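Local coordinates for protein glutathione S-transferase omega-like 2 (PDB 5LKB) that reduces disulfides, dehydroascorbate and dimethylarsinic acid as a glutathione-dependent one-cysteine thiol transferase and reacts with glutathionyl-(hydro)quinones, at residues T131-H135 with Y136-R140. Sequence-based numbering, arbitrary orientation.
Sequences TNEPH and YGYKR
The carboxylate of E133 reaches across the turn and gathers the backbone N-H groups of Y136 and Y138. E133 OE1 takes Y136 N on its syn lone pair at 2.8 Å, while Y138 N comes to E133 OE1 from the anti side, longer at 3.2 Å but nearly straight (166°). The second oxygen, OE2, accepts H135 N from above the carboxylate plane and also bonds the hydroxyl of Y41. An alanine here would probably leave the N-H groups of H135, Y136 and Y138 without the carboxylate that accepts them. CG of E133 stands anti to the backbone N (chi1 -169°) and the chain then bends at chi2, which turns the carboxylate toward these N-H groups. The main chain adds a weak bond from G137 N to E133 O (3.1 Å), which closes E133-G137 as an alpha-turn, and the positive phi of G137 by itself favours glycine there. A water bridges E133 N and Y138 O. This turn belongs to the long loop of the thioredoxin-like N-terminal domain that leads into helix 141-148, at the surface of the subunit. Among the aromatic contacts, H135 CB sits over one face of the Y136 ring, 3.6 Å from its centroid, a CH-pi contact. Y136 CB in turn covers the centre of one Y138 ring face, and the Y136 hydroxyl bonds W162 NE1.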
loop_
_atom_site.group_PDB
_atom_site.type_symbol
_atom_site.label_atom_id
_atom_site.label_comp_id
_atom_site.label_asym_id
_atom_site.label_seq_id
_atom_site.Cartn_x
_atom_site.Cartn_y
_atom_site.Cartn_z
ATOM N N THR A 131 -2.451 26.228 13.436
ATOM C CA THR A 131 -2.428 27.491 14.160
ATOM C C THR A 131 -3.616 28.328 13.725
ATOM O O THR A 131 -4.408 27.967 12.864
ATOM C CB THR A 131 -1.117 28.268 13.913
ATOM O OG1 THR A 131 -1.140 28.851 12.593
ATOM C CG2 THR A 131 0.093 27.403 13.957
ATOM N N ASN A 132 -3.687 29.514 14.328
ATOM C CA ASN A 132 -4.611 30.531 13.889
ATOM C C ASN A 132 -3.989 31.301 12.733
ATOM O O ASN A 132 -2.799 31.179 12.424
ATOM C CB ASN A 132 -4.959 31.452 15.060
ATOM C CG ASN A 132 -3.758 32.222 15.592
ATOM O OD1 ASN A 132 -2.625 31.737 15.618
ATOM N ND2 ASN A 132 -4.010 33.442 16.080
ATOM N N GLU A 133 -4.829 32.127 12.093
ATOM C CA GLU A 133 -4.371 33.155 11.172
ATOM C C GLU A 133 -4.227 34.416 12.038
ATOM O O GLU A 133 -5.251 34.994 12.430
ATOM C CB GLU A 133 -5.401 33.324 10.041
ATOM C CG GLU A 133 -4.935 34.187 8.858
ATOM C CD GLU A 133 -4.694 35.625 9.314
ATOM O OE1 GLU A 133 -5.731 36.291 9.570
ATOM O OE2 GLU A 133 -3.519 36.019 9.459
ATOM N N PRO A 134 -3.010 34.815 12.408
ATOM C CA PRO A 134 -2.838 35.784 13.510
ATOM C C PRO A 134 -2.991 37.252 13.139
ATOM O O PRO A 134 -3.066 38.060 14.066
ATOM C CB PRO A 134 -1.408 35.506 13.990
ATOM C CG PRO A 134 -0.685 35.116 12.705
ATOM C CD PRO A 134 -1.704 34.392 11.849
ATOM N N HIS A 135 -3.062 37.623 11.862
ATOM C CA HIS A 135 -3.136 39.051 11.527
ATOM C C HIS A 135 -4.573 39.572 11.448
ATOM O O HIS A 135 -4.849 40.698 11.912
ATOM C CB HIS A 135 -2.355 39.295 10.241
ATOM C CG HIS A 135 -0.924 38.925 10.361
ATOM N ND1 HIS A 135 -0.039 39.613 11.155
ATOM C CD2 HIS A 135 -0.240 37.868 9.863
ATOM C CE1 HIS A 135 1.150 39.040 11.092
ATOM N NE2 HIS A 135 1.050 37.979 10.303
ATOM N N TYR A 136 -5.496 38.768 10.932
ATOM C CA TYR A 136 -6.882 39.158 10.714
ATOM C C TYR A 136 -7.896 38.232 11.341
ATOM O O TYR A 136 -9.102 38.481 11.188
ATOM C CB TYR A 136 -7.160 39.250 9.201
ATOM C CG TYR A 136 -5.980 39.811 8.453
ATOM C CD1 TYR A 136 -5.689 41.175 8.480
ATOM C CD2 TYR A 136 -5.112 38.985 7.766
ATOM C CE1 TYR A 136 -4.581 41.675 7.840
ATOM C CE2 TYR A 136 -4.005 39.472 7.112
ATOM C CZ TYR A 136 -3.728 40.834 7.150
ATOM O OH TYR A 136 -2.593 41.308 6.512
ATOM N N GLY A 137 -7.471 37.112 11.932
ATOM C CA GLY A 137 -8.406 36.090 12.396
ATOM C C GLY A 137 -9.186 35.358 11.330
ATOM O O GLY A 137 -10.293 34.887 11.601
ATOM N N TYR A 138 -8.703 35.306 10.091
ATOM C CA TYR A 138 -9.449 34.594 9.056
ATOM C C TYR A 138 -9.531 33.097 9.383
ATOM O O TYR A 138 -8.585 32.524 9.937
ATOM C CB TYR A 138 -8.758 34.767 7.711
ATOM C CG TYR A 138 -8.757 36.170 7.119
ATOM C CD1 TYR A 138 -9.871 36.964 7.213
ATOM C CD2 TYR A 138 -7.660 36.634 6.391
ATOM C CE1 TYR A 138 -9.897 38.231 6.619
ATOM C CE2 TYR A 138 -7.680 37.905 5.793
ATOM C CZ TYR A 138 -8.808 38.672 5.921
ATOM O OH TYR A 138 -8.858 39.924 5.335
ATOM N N LYS A 139 -10.668 32.498 9.088
ATOM C CA LYS A 139 -10.811 31.065 9.315
ATOM C C LYS A 139 -10.452 30.253 8.089
ATOM O O LYS A 139 -10.309 29.027 8.194
ATOM C CB LYS A 139 -12.235 30.777 9.785
ATOM C CG LYS A 139 -12.616 31.723 10.885
ATOM C CD LYS A 139 -13.745 31.263 11.791
ATOM C CE LYS A 139 -15.038 30.963 11.050
ATOM N NZ LYS A 139 -16.053 32.054 11.123
ATOM N N ARG A 140 -10.303 30.891 6.932
ATOM C CA ARG A 140 -10.109 30.193 5.675
ATOM C C ARG A 140 -8.984 30.839 4.902
ATOM O O ARG A 140 -8.873 32.071 4.853
ATOM C CB ARG A 140 -11.350 30.165 4.825
ATOM C CG ARG A 140 -12.491 29.345 5.408
ATOM C CD ARG A 140 -12.246 27.845 5.323
ATOM N NE ARG A 140 -13.320 27.118 5.964
ATOM C CZ ARG A 140 -13.542 25.819 5.765
ATOM N NH1 ARG A 140 -12.746 25.136 4.955
ATOM N NH2 ARG A 140 -14.560 25.218 6.333
HETATM O O HOH W 1 -7.468 32.224 12.618
#